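Local structure of aldo-keto reductase 2E (3WCZ) at residues Val99-Gln103 with Ala146-Ala152; Thr139-Met143 with Ser154-Ser158; Ala2-Pro6 with Ile270-Asp274; Ile34-Arg38 with Gln59-Gln63; Thr188-Val193 with Asp251-Ile255. The protein catalyses NADP-dependent reductions, with high activity on 3-dehydroecdysone, and may take part in the regulation of molting. The contacts are given in a common frame with arbitrary orientation. Where two conformers were deposited one is given. Numbering follows the deposited sequence.

In the fold
The chain folds as an aldo-keto reductase TIM barrel. Contact 3 joins the N-terminal residues 2-6 to the loop after helix 263-270, so it closes a loop that holds all the others. Contact 4 comes next and ties the starts of helices 35-46 and 61-73. Contact 1 then links helix 95-109 to the end of helix 136-148. Contact 2 packs that same helix 136-148 on strand 152-158. Contacts 1 and 2 cross along the chain and touch, with centres about 10 Å apart. Contact 5 closes last among the nested loops and joins the start of helix 190-198 to the turn before strand 255-256. Contacts 4 and 5 lie on opposite sides of the chain's centre.

Contact 1 (Val99-Gln103 with Ala146-Ala152); sequences VPALQ and ARQLGLA
This is an apolar contact between helix 95-109 and the C-terminal end of helix 136-148 with the turn that follows it, on the outside of the TIM barrel. Residues 99-103 belong to helix 95-109, kinked where Pro-100 N lacks a bond to the preceding turn. Residues 146-148 are helical, in helix 136-148. Gly-150 is the first residue to leave helical angles, with phi/psi of 85/3°, in a Schellman motif. Its bonds run from Gly-150 N to Arg-147 O (2.9 Å) and from Leu-151 N to Ala-146 O (3.0 Å). A CB here would jam against the preceding carbonyl.

The CA atoms of Val-99 and Ala-146 lie 5.6 Å apart, and those of Leu-102 and Leu-151 7.7 Å apart. Val-99 (chi1 t) has CG2 4.1 Å from Ala-146 CB and 3.9 Å from Leu-149 CD1, and CG1 3.8 Å from Leu-151 CD1. Leu-149 and Leu-151 are mt rotamers. Leu-102 is tp and sets CD2 3.8 Å from Ala-146 CB, 3.6 Å from Leu-151 CB and 4.1 Å from Ala-152 CB. Gln-103, an exposed residue, brings CG to 4.1 Å from Leu-151 CD1. Leu-102 also rests on Ile-114 and Tyr-117 of strand 114-119. With no polar bond between the segments, the fit rests on shape and on covering methyl groups of Val-99, Leu-102, Leu-149 and Leu-151.

Contact 2 (Thr139-Met143 with Ser154-Ser158); sequences TWQGM and SIGVS
Ile-155, Trp-140 and Met-143 make most of this buried helix-on-strand contact. Helix 139-143 and strand 155-158 run roughly antiparallel, at 145°, with axes 9.4 Å apart. The closest CA pair is Met-143 and Ile-155, at 6.5 Å. Ile-155 points toward the helix in a pt rotamer. Ile-155 CD1 lies over the face of the six-membered ring of Trp-140, 3.9 Å from the centroid, in a CH-pi contact. Ile-155 CD1 is also 3.9 Å from Met-143 CB. Trp-140 has chi1 t and chi2 -111°. Trp-140 CZ3 is 3.5 Å from Gly-156 O, near the ring plane, and 3.7 Å from Val-157 CG1. Trp-140 NE1 hydrogen-bonds Ile-174 O. Met-143 is mmm, with CE 3.9 Å from Gly-156 O. Ser-158, at the end of this strand, hydrogen-bonds the bound NADP through OG. A helix packed antiparallel on the strand that follows it, in a sheet of parallel strands, is the alpha/beta repeat of the TIM barrel.

Contact 3 (Ala2-Pro6 with Ile270-Asp274); sequences AVQAP and IDLFD
The ring of Phe-273 carries a proline almost squarely on its face. Pro-6 CD stands 3.5 Å from the Phe-273 ring centroid and only 8° off the normal, a close CH-pi contact. Neither segment is a regular helix or strand. The touching parts run 66° apart, and the closest CA pair is Val-3 and Asp-271, at 6.3 Å. Residues 3-5 are extended. Asp-271 is the centre of an inverse gamma turn, with phi/psi of -87/69° and a weak bond from Leu-272 N to Ile-270 O (3.0 Å).

Val-3 (chi1 t) points into this turn. Val-3 CG1 is 3.4 Å from Ile-270 O and 4.3 Å from Phe-273 CD2, at the ring edge. Val-3 CB is 4.1 Å from Ile-270 CG2. Ile-270, a tt rotamer, extends CD1 to Ala-5 CB (4.1 Å). Ala-5 CB also touches Phe-273 CE2 (4.0 Å). The contact is apolar and lies at the surface. The N-terminal segment leads into strand 7-9, and Val-3 is backbone-bonded to Ala-47, just after helix 35-46. Loop 270-274 follows helix 263-270, and Leu-272 and Phe-273 pack against helix 241-251.

Contact 4 (Ile34-Arg38 with Gln59-Gln63); sequences IDEVR and QDEEQ
Gln-63 is the main side chain of this contact between the starts of two helices. It points toward residues 34-38 with chi1 m and chi2 p, which lays its end along Ile-34; only its base meets Val-37. Gln-63 CG is 3.4 Å from Ile-34 O, and Gln-63 CB is 4.0 Å from Val-37 CB. The CA atoms of Arg-38 and Gln-63 are only 4.5 Å apart, and Arg-38 CA makes a CA-H...O contact with Gln-63 O at 3.4 Å. The CA atoms of Ile-34 and Asp-60 are 7.2 Å apart.

Ile-34 is tt and extends CD1 to Gln-59 O (3.5 Å) and Asp-60 CB (3.8 Å). Val-37, chi1 t, has CG2 3.6 Å from Asp-60 OD2. Asp-60, next to Tyr-58, the probable proton donor, is at the N-cap position of helix 61-73. It has chi1 p, but its side chain makes no capping bond. Gln-59 has positive phi (58°).

Arg-38 (ttp) turns back to Asp-35 in a salt bridge, with Arg-38 NE to Asp-35 OD1 at 2.8 Å and Arg-38 NH2 to Asp-35 OD2 at 2.9 Å. A water donates to Asp-35 OD1 (2.7 Å) and accepts from Gln-63 NE2 (3.3 Å). Glu-70 of helix 61-73 also pairs with Arg-38. Helices 35-46 and 61-73 thus meet near their N-terminal ends, where Asp-60 and Val-37 also touch Thr-23 and Arg-25 of the NADP-binding loop.

Contact 5 (Thr188-Val193 with Asp251-Ile255); sequences TQEPLV and DRGLI. With EDO (1,2-ethanediol), chain F.
Arg-252 NH1 and Arg-252 NH2 both donate, at 2.9 Å, to Thr-188 O, which lies near the guanidinium plane. The first three chi angles of the arginine are mtp. Arg-252 NH1 also bonds Tyr-248 OH, and Arg-252 NH2 reaches a water at 3.2 Å that donates to Glu-190 O at 2.8 Å. Arg-252 O accepts from Gln-197 NE2. Glu-190 CG lies over one guanidinium face, 3.7 Å from Arg-252 NH2. Glu-190 OE2 accepts from Thr-188 OG1 at 2.7 Å. Gln-189, the N-cap residue of helix 190-198, takes a 2.6 Å bond on OE1 from O1 of an ethanediol, probably from the crystallisation liquor. Gln-189 NE2 donates to Glu-182 O and, weakly, to ethanediol O1 (3.2 Å). The closest CA pair is Val-193 and Leu-254, at 8.6 Å. Val-193 CG1 meets Leu-254 CD2 at 3.7 Å. Gly-253 (phi 81°) is the first residue to leave helical angles after helix 241-251. Its Schellman motif leads into strand 255-256, a helix-to-strand connection of the TIM-barrel alpha/beta repeat.

Contact 1 (Val99-Gln103 with Ala146-Ala152)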
# COMPACT_ATOMS: atom_id res chain seq x y z
N VAL A 99 0.38 -11.92 16.89
CA VAL A 99 -0.92 -12.54 16.75
C VAL A 99 -2.01 -11.72 17.46
O VAL A 99 -3.06 -11.46 16.87
CB VAL A 99 -0.90 -14.06 17.12
CG1 VAL A 99 -2.30 -14.63 17.25
CG2 VAL A 99 -0.11 -14.84 16.07
N PRO A 100 -1.79 -11.32 18.74
CA PRO A 100 -2.81 -10.50 19.38
C PRO A 100 -3.08 -9.17 18.66
O PRO A 100 -4.22 -8.71 18.63
CB PRO A 100 -2.25 -10.29 20.79
CG PRO A 100 -1.43 -11.52 21.04
CD PRO A 100 -0.79 -11.82 19.70
N ALA A 101 -2.04 -8.55 18.10
CA ALA A 101 -2.27 -7.30 17.38
C ALA A 101 -3.14 -7.55 16.15
O ALA A 101 -4.02 -6.75 15.81
CB ALA A 101 -0.95 -6.66 16.97
N LEU A 102 -2.89 -8.67 15.48
CA LEU A 102 -3.72 -9.03 14.31
C LEU A 102 -5.16 -9.31 14.74
O LEU A 102 -6.11 -8.88 14.08
CB LEU A 102 -3.13 -10.21 13.57
CG LEU A 102 -3.96 -10.78 12.42
CD1 LEU A 102 -4.29 -9.72 11.38
CD2 LEU A 102 -3.21 -11.89 11.74
N GLN A 103 -5.33 -10.02 15.85
CA GLN A 103 -6.67 -10.32 16.33
C GLN A 103 -7.42 -9.03 16.66
O GLN A 103 -8.63 -8.92 16.44
CB GLN A 103 -6.60 -11.23 17.56
CG GLN A 103 -6.09 -12.63 17.25
CD GLN A 103 -5.81 -13.46 18.52
OE1 GLN A 103 -5.26 -12.95 19.49
NE2 GLN A 103 -6.19 -14.72 18.49
N ALA A 146 1.17 -16.17 12.63
CA ALA A 146 -0.17 -15.72 12.23
C ALA A 146 -0.62 -16.42 10.96
O ALA A 146 -1.80 -16.75 10.84
CB ALA A 146 -0.20 -14.24 12.03
N ARG A 147 0.30 -16.63 10.02
CA ARG A 147 -0.02 -17.34 8.79
C ARG A 147 -0.35 -18.82 9.10
O ARG A 147 -1.34 -19.35 8.59
CB ARG A 147 1.15 -17.25 7.83
CG ARG A 147 0.94 -17.87 6.46
CD ARG A 147 2.34 -18.07 5.84
NE ARG A 147 2.50 -19.21 4.93
CZ ARG A 147 1.96 -19.21 3.72
NH1 ARG A 147 1.22 -18.17 3.33
NH2 ARG A 147 2.15 -20.24 2.90
N GLN A 148 0.45 -19.46 9.95
CA GLN A 148 0.23 -20.89 10.21
C GLN A 148 -1.07 -21.10 10.93
O GLN A 148 -1.72 -22.13 10.73
CB GLN A 148 1.39 -21.50 10.98
CG GLN A 148 2.70 -21.58 10.24
CD GLN A 148 2.69 -22.43 8.96
OE1 GLN A 148 1.72 -23.13 8.61
NE2 GLN A 148 3.77 -22.30 8.20
N LEU A 149 -1.46 -20.16 11.79
CA LEU A 149 -2.76 -20.20 12.43
C LEU A 149 -3.96 -19.92 11.54
O LEU A 149 -5.10 -20.10 11.97
CB LEU A 149 -2.78 -19.22 13.58
CG LEU A 149 -1.83 -19.50 14.73
CD1 LEU A 149 -1.85 -18.29 15.68
CD2 LEU A 149 -2.15 -20.79 15.48
N GLY A 150 -3.73 -19.50 10.31
CA GLY A 150 -4.84 -19.19 9.41
C GLY A 150 -5.40 -17.79 9.54
O GLY A 150 -6.36 -17.45 8.87
N LEU A 151 -4.81 -16.96 10.40
CA LEU A 151 -5.37 -15.62 10.61
C LEU A 151 -4.98 -14.64 9.51
O LEU A 151 -5.68 -13.66 9.29
CB LEU A 151 -4.94 -15.08 11.98
CG LEU A 151 -5.46 -15.84 13.20
CD1 LEU A 151 -4.77 -15.35 14.46
CD2 LEU A 151 -6.97 -15.69 13.29
N ALA A 152 -3.84 -14.91 8.88
CA ALA A 152 -3.36 -14.16 7.73
C ALA A 152 -3.10 -15.15 6.61
O ALA A 152 -2.37 -16.12 6.79
CB ALA A 152 -2.10 -13.43 8.05

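Contact 2 (Thr139-Met143 with Ser154-Ser158)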
# COMPACT_ATOMS: atom_id res chain seq x y z
N THR A 139 9.98 -10.32 14.80
CA THR A 139 8.63 -9.93 14.44
C THR A 139 8.13 -10.86 13.33
O THR A 139 6.97 -11.28 13.31
CB THR A 139 8.65 -8.47 13.95
OG1 THR A 139 9.39 -7.67 14.89
CG2 THR A 139 7.25 -7.91 13.78
N TRP A 140 9.02 -11.16 12.39
CA TRP A 140 8.67 -12.01 11.25
C TRP A 140 8.29 -13.41 11.72
O TRP A 140 7.41 -14.05 11.12
CB TRP A 140 9.80 -12.04 10.23
CG TRP A 140 9.42 -12.70 8.94
CD1 TRP A 140 9.88 -13.89 8.47
CD2 TRP A 140 8.47 -12.23 7.99
NE1 TRP A 140 9.28 -14.18 7.27
CE2 TRP A 140 8.42 -13.16 6.95
CE3 TRP A 140 7.64 -11.10 7.93
CZ2 TRP A 140 7.58 -13.01 5.85
CZ3 TRP A 140 6.81 -10.96 6.85
CH2 TRP A 140 6.79 -11.90 5.83
N GLN A 141 8.91 -13.90 12.78
CA GLN A 141 8.47 -15.17 13.29
C GLN A 141 7.03 -15.12 13.81
O GLN A 141 6.26 -16.05 13.59
CB GLN A 141 9.40 -15.65 14.36
CG GLN A 141 8.97 -16.95 14.77
CD GLN A 141 9.91 -17.53 15.71
OE1 GLN A 141 11.04 -17.05 15.87
NE2 GLN A 141 9.47 -18.59 16.36
N GLY A 142 6.64 -14.00 14.43
CA GLY A 142 5.25 -13.81 14.81
C GLY A 142 4.35 -13.77 13.58
O GLY A 142 3.23 -14.25 13.63
N MET A 143 4.82 -13.15 12.49
CA MET A 143 4.08 -13.12 11.24
C MET A 143 3.90 -14.54 10.69
O MET A 143 2.80 -14.88 10.24
CB MET A 143 4.77 -12.25 10.19
CG MET A 143 4.93 -10.78 10.61
SD MET A 143 3.40 -9.83 10.80
CE MET A 143 3.03 -9.53 9.07
N SER A 154 -1.61 -14.42 3.67
CA SER A 154 -0.26 -14.08 3.22
C SER A 154 0.36 -13.05 4.16
O SER A 154 -0.35 -12.30 4.81
CB SER A 154 -0.29 -13.45 1.82
OG SER A 154 -0.80 -14.36 0.86
N ILE A 155 1.69 -13.03 4.19
CA ILE A 155 2.44 -12.13 5.03
C ILE A 155 3.50 -11.40 4.22
O ILE A 155 4.10 -11.95 3.30
CB ILE A 155 3.07 -12.85 6.27
CG1 ILE A 155 3.91 -14.06 5.86
CG2 ILE A 155 1.96 -13.22 7.25
CD1 ILE A 155 4.65 -14.64 7.06
N GLY A 156 3.72 -10.13 4.55
CA GLY A 156 4.75 -9.34 3.90
C GLY A 156 5.22 -8.20 4.78
O GLY A 156 4.96 -8.17 6.00
N VAL A 157 5.94 -7.28 4.16
CA VAL A 157 6.54 -6.18 4.90
C VAL A 157 6.29 -4.86 4.19
O VAL A 157 5.80 -4.83 3.04
CB VAL A 157 8.07 -6.42 5.11
CG1 VAL A 157 8.30 -7.68 5.93
CG2 VAL A 157 8.84 -6.45 3.76
N SER A 158 6.65 -3.78 4.86
CA SER A 158 6.51 -2.45 4.28
C SER A 158 7.70 -1.62 4.76
O SER A 158 8.17 -1.79 5.90
CB SER A 158 5.18 -1.86 4.74
OG SER A 158 4.91 -0.59 4.16

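Contact 3 (Ala2-Pro6 with Ile270-Asp274)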
# COMPACT_ATOMS: atom_id res chain seq x y z
N ALA A 2 -17.86 -2.31 -11.81
CA ALA A 2 -17.53 -1.54 -13.01
C ALA A 2 -16.27 -2.06 -13.72
O ALA A 2 -16.35 -2.63 -14.80
CB ALA A 2 -17.39 -0.08 -12.68
N VAL A 3 -15.10 -1.86 -13.11
CA VAL A 3 -13.85 -2.41 -13.64
C VAL A 3 -13.21 -3.31 -12.59
O VAL A 3 -12.92 -2.83 -11.49
CB VAL A 3 -12.86 -1.27 -14.01
CG1 VAL A 3 -11.49 -1.83 -14.45
CG2 VAL A 3 -13.47 -0.33 -15.07
N GLN A 4 -13.01 -4.60 -12.86
CA GLN A 4 -12.23 -5.40 -11.91
C GLN A 4 -10.77 -5.47 -12.35
O GLN A 4 -10.44 -5.84 -13.49
CB GLN A 4 -12.81 -6.79 -11.63
CG GLN A 4 -14.03 -6.78 -10.70
CD GLN A 4 -14.38 -8.16 -10.18
OE1 GLN A 4 -13.50 -8.91 -9.73
NE2 GLN A 4 -15.66 -8.51 -10.23
N ALA A 5 -9.90 -5.03 -11.46
CA ALA A 5 -8.49 -5.09 -11.72
C ALA A 5 -8.09 -6.54 -11.85
O ALA A 5 -8.62 -7.43 -11.16
CB ALA A 5 -7.72 -4.46 -10.60
N PRO A 6 -7.11 -6.82 -12.72
CA PRO A 6 -6.49 -8.14 -12.75
C PRO A 6 -5.69 -8.40 -11.50
O PRO A 6 -5.47 -7.49 -10.69
CB PRO A 6 -5.53 -8.06 -13.94
CG PRO A 6 -5.60 -6.74 -14.47
CD PRO A 6 -6.47 -5.88 -13.65
N ILE A 270 -9.25 3.01 -10.92
CA ILE A 270 -9.12 1.59 -11.26
C ILE A 270 -9.28 1.36 -12.78
O ILE A 270 -9.08 0.26 -13.25
CB ILE A 270 -10.10 0.73 -10.41
CG1 ILE A 270 -9.73 -0.75 -10.47
CG2 ILE A 270 -11.53 0.98 -10.83
CD1 ILE A 270 -10.32 -1.52 -9.31
N ASP A 271 -9.59 2.43 -13.52
CA ASP A 271 -9.83 2.29 -14.97
C ASP A 271 -8.51 2.41 -15.74
O ASP A 271 -8.29 3.37 -16.47
CB ASP A 271 -10.87 3.33 -15.42
CG ASP A 271 -11.38 3.09 -16.83
OD1 ASP A 271 -11.09 2.03 -17.43
OD2 ASP A 271 -12.09 3.99 -17.33
N LEU A 272 -7.65 1.41 -15.58
CA LEU A 272 -6.26 1.46 -16.04
C LEU A 272 -5.90 0.37 -17.03
O LEU A 272 -4.74 0.22 -17.35
CB LEU A 272 -5.32 1.33 -14.80
CG LEU A 272 -5.59 2.22 -13.60
CD1 LEU A 272 -4.61 1.86 -12.49
CD2 LEU A 272 -5.48 3.68 -13.94
N PHE A 273 -6.90 -0.40 -17.49
CA PHE A 273 -6.61 -1.65 -18.18
C PHE A 273 -7.06 -1.68 -19.63
O PHE A 273 -7.07 -2.74 -20.25
CB PHE A 273 -7.12 -2.83 -17.33
CG PHE A 273 -6.55 -2.77 -15.95
CD1 PHE A 273 -5.22 -3.11 -15.75
CD2 PHE A 273 -7.28 -2.26 -14.89
CE1 PHE A 273 -4.65 -2.96 -14.52
CE2 PHE A 273 -6.69 -2.12 -13.63
CZ PHE A 273 -5.39 -2.48 -13.46
N ASP A 274 -7.32 -0.50 -20.17
CA ASP A 274 -7.64 -0.36 -21.58
C ASP A 274 -6.55 0.44 -22.32
O ASP A 274 -6.75 0.85 -23.47
CB ASP A 274 -9.04 0.26 -21.74
CG ASP A 274 -9.15 1.66 -21.17
OD1 ASP A 274 -8.28 2.07 -20.38
OD2 ASP A 274 -10.15 2.37 -21.49

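Contact 4 (Ile34-Arg38 with Gln59-Gln63)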
# COMPACT_ATOMS: atom_id res chain seq x y z
N ILE A 34 -13.92 11.05 9.44
CA ILE A 34 -13.43 9.70 9.22
C ILE A 34 -14.50 8.79 8.58
O ILE A 34 -14.15 7.79 7.93
CB ILE A 34 -12.87 9.11 10.52
CG1 ILE A 34 -11.84 8.01 10.23
CG2 ILE A 34 -13.99 8.62 11.41
CD1 ILE A 34 -10.97 7.70 11.45
N ASP A 35 -15.78 9.11 8.72
CA ASP A 35 -16.82 8.30 8.10
C ASP A 35 -16.66 8.26 6.59
O ASP A 35 -17.16 7.34 5.93
CB ASP A 35 -18.21 8.84 8.48
CG ASP A 35 -19.34 7.92 8.03
OD1 ASP A 35 -19.34 6.73 8.44
OD2 ASP A 35 -20.22 8.38 7.27
N GLU A 36 -15.98 9.25 6.02
CA GLU A 36 -15.76 9.21 4.57
C GLU A 36 -14.96 7.98 4.14
O GLU A 36 -15.02 7.59 2.98
CB GLU A 36 -15.05 10.47 4.08
CG GLU A 36 -13.58 10.55 4.52
CD GLU A 36 -12.81 11.68 3.86
OE1 GLU A 36 -13.42 12.40 3.02
OE2 GLU A 36 -11.61 11.85 4.18
N VAL A 37 -14.21 7.37 5.05
CA VAL A 37 -13.47 6.16 4.72
C VAL A 37 -14.44 5.00 4.54
O VAL A 37 -14.27 4.19 3.64
CB VAL A 37 -12.43 5.86 5.82
CG1 VAL A 37 -11.79 4.50 5.59
CG2 VAL A 37 -11.36 6.96 5.87
N ARG A 38 -15.45 4.88 5.39
CA ARG A 38 -16.47 3.86 5.23
C ARG A 38 -17.13 4.02 3.87
O ARG A 38 -17.25 3.07 3.09
CB ARG A 38 -17.53 3.95 6.34
CG ARG A 38 -18.74 3.06 6.11
CD ARG A 38 -19.95 3.47 6.99
NE ARG A 38 -20.36 4.84 6.66
CZ ARG A 38 -20.97 5.17 5.54
NH1 ARG A 38 -21.35 4.25 4.67
NH2 ARG A 38 -21.20 6.45 5.29
N GLN A 59 -6.14 4.19 12.48
CA GLN A 59 -7.27 4.31 13.40
C GLN A 59 -8.59 4.36 12.66
O GLN A 59 -9.57 4.95 13.12
CB GLN A 59 -7.13 5.55 14.32
CG GLN A 59 -5.86 5.58 15.14
CD GLN A 59 -5.66 4.35 16.03
OE1 GLN A 59 -4.51 3.96 16.27
NE2 GLN A 59 -6.74 3.75 16.54
N ASP A 60 -8.64 3.72 11.50
CA ASP A 60 -9.88 3.67 10.70
C ASP A 60 -10.25 2.27 10.26
O ASP A 60 -11.07 2.12 9.36
CB ASP A 60 -9.88 4.67 9.51
CG ASP A 60 -8.83 4.37 8.45
OD1 ASP A 60 -8.18 3.31 8.45
OD2 ASP A 60 -8.73 5.25 7.54
N GLU A 61 -9.69 1.25 10.89
CA GLU A 61 -10.10 -0.12 10.58
C GLU A 61 -11.59 -0.32 10.83
O GLU A 61 -12.25 -1.10 10.12
CB GLU A 61 -9.26 -1.16 11.34
CG GLU A 61 -7.85 -1.34 10.77
CD GLU A 61 -6.92 -2.06 11.71
OE1 GLU A 61 -7.01 -1.81 12.93
OE2 GLU A 61 -6.10 -2.86 11.22
N GLU A 62 -12.13 0.38 11.83
CA GLU A 62 -13.55 0.26 12.10
C GLU A 62 -14.37 0.73 10.90
O GLU A 62 -15.34 0.07 10.51
CB GLU A 62 -13.90 1.07 13.36
CG GLU A 62 -15.39 1.22 13.65
CD GLU A 62 -15.66 2.02 14.93
OE1 GLU A 62 -14.69 2.43 15.61
OE2 GLU A 62 -16.85 2.24 15.26
N GLN A 63 -13.99 1.86 10.32
CA GLN A 63 -14.69 2.41 9.15
C GLN A 63 -14.53 1.48 7.94
O GLN A 63 -15.48 1.24 7.19
CB GLN A 63 -14.16 3.78 8.79
CG GLN A 63 -14.65 4.91 9.68
CD GLN A 63 -14.21 4.77 11.12
OE1 GLN A 63 -13.06 4.44 11.41
NE2 GLN A 63 -15.13 5.02 12.05
O HOH W 1 -17.86 5.67 10.41

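Contact 5 (Thr188-Val193 with Asp251-Ile255)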
# COMPACT_ATOMS: atom_id res chain seq x y z
N THR A 188 11.24 7.10 -7.29
CA THR A 188 10.92 5.98 -8.17
C THR A 188 11.44 4.61 -7.67
O THR A 188 10.99 3.56 -8.16
CB THR A 188 11.45 6.23 -9.57
OG1 THR A 188 12.86 6.43 -9.50
CG2 THR A 188 10.80 7.43 -10.21
N GLN A 189 12.38 4.64 -6.73
CA GLN A 189 12.93 3.43 -6.10
C GLN A 189 13.26 2.34 -7.10
O GLN A 189 12.93 1.15 -6.89
CB GLN A 189 12.02 2.89 -4.99
CG GLN A 189 11.64 3.94 -3.96
CD GLN A 189 11.59 3.42 -2.55
OE1 GLN A 189 12.54 2.78 -2.07
NE2 GLN A 189 10.54 3.74 -1.85
N GLU A 190 13.97 2.67 -8.18
CA GLU A 190 14.20 1.69 -9.22
C GLU A 190 15.04 0.50 -8.75
O GLU A 190 14.68 -0.65 -8.98
CB GLU A 190 14.73 2.35 -10.49
CG GLU A 190 13.62 3.23 -11.13
CD GLU A 190 14.15 4.34 -12.05
OE1 GLU A 190 14.82 3.98 -13.01
OE2 GLU A 190 13.91 5.55 -11.81
N PRO A 191 16.17 0.75 -8.07
CA PRO A 191 16.96 -0.41 -7.63
C PRO A 191 16.22 -1.29 -6.62
O PRO A 191 16.32 -2.49 -6.72
CB PRO A 191 18.23 0.24 -7.06
CG PRO A 191 18.35 1.55 -7.82
CD PRO A 191 16.94 2.00 -7.98
N LEU A 192 15.49 -0.70 -5.68
CA LEU A 192 14.82 -1.52 -4.68
C LEU A 192 13.70 -2.33 -5.31
O LEU A 192 13.52 -3.49 -4.97
CB LEU A 192 14.28 -0.66 -3.53
CG LEU A 192 13.58 -1.44 -2.40
CD1 LEU A 192 14.43 -2.56 -1.85
CD2 LEU A 192 13.15 -0.50 -1.28
N VAL A 193 12.95 -1.72 -6.21
CA VAL A 193 11.91 -2.47 -6.92
C VAL A 193 12.52 -3.65 -7.68
O VAL A 193 12.04 -4.79 -7.60
CB VAL A 193 11.10 -1.57 -7.85
CG1 VAL A 193 10.26 -2.38 -8.79
CG2 VAL A 193 10.24 -0.64 -7.04
N ASP A 251 2.70 -0.50 -15.19
CA ASP A 251 3.65 -0.92 -16.21
C ASP A 251 5.04 -1.24 -15.68
O ASP A 251 5.83 -1.92 -16.35
CB ASP A 251 3.73 0.13 -17.33
CG ASP A 251 2.61 -0.02 -18.34
OD1 ASP A 251 2.37 -1.15 -18.78
OD2 ASP A 251 1.93 1.00 -18.63
N ARG A 252 5.32 -0.79 -14.46
CA ARG A 252 6.52 -1.21 -13.74
C ARG A 252 6.29 -2.48 -12.93
O ARG A 252 7.18 -2.91 -12.19
CB ARG A 252 7.06 -0.08 -12.88
CG ARG A 252 7.70 1.03 -13.71
CD ARG A 252 8.32 2.09 -12.84
NE ARG A 252 9.32 1.51 -11.96
CZ ARG A 252 9.75 2.07 -10.84
NH1 ARG A 252 9.29 3.24 -10.47
NH2 ARG A 252 10.61 1.44 -10.08
N GLY A 253 5.11 -3.09 -13.06
CA GLY A 253 4.78 -4.33 -12.38
C GLY A 253 4.36 -4.17 -10.94
O GLY A 253 4.45 -5.13 -10.17
N LEU A 254 3.93 -2.98 -10.56
CA LEU A 254 3.62 -2.62 -9.17
C LEU A 254 2.11 -2.61 -8.95
O LEU A 254 1.32 -2.57 -9.90
CB LEU A 254 4.20 -1.24 -8.86
CG LEU A 254 5.63 -1.02 -9.33
CD1 LEU A 254 6.10 0.39 -9.00
CD2 LEU A 254 6.56 -2.05 -8.75
N ILE A 255 1.74 -2.67 -7.67
CA ILE A 255 0.37 -2.62 -7.20
C ILE A 255 0.16 -1.26 -6.56
O ILE A 255 0.52 -1.05 -5.41
CB ILE A 255 0.12 -3.74 -6.18
CG1 ILE A 255 0.33 -5.11 -6.84
CG2 ILE A 255 -1.26 -3.61 -5.56
CD1 ILE A 255 0.56 -6.25 -5.81
C1 EDO F . 12.55 1.70 1.20
O1 EDO F . 12.59 2.98 0.54
C2 EDO F . 12.34 1.90 2.67
O2 EDO F . 11.20 2.74 2.92
O HOH W 2 12.71 -0.84 -10.96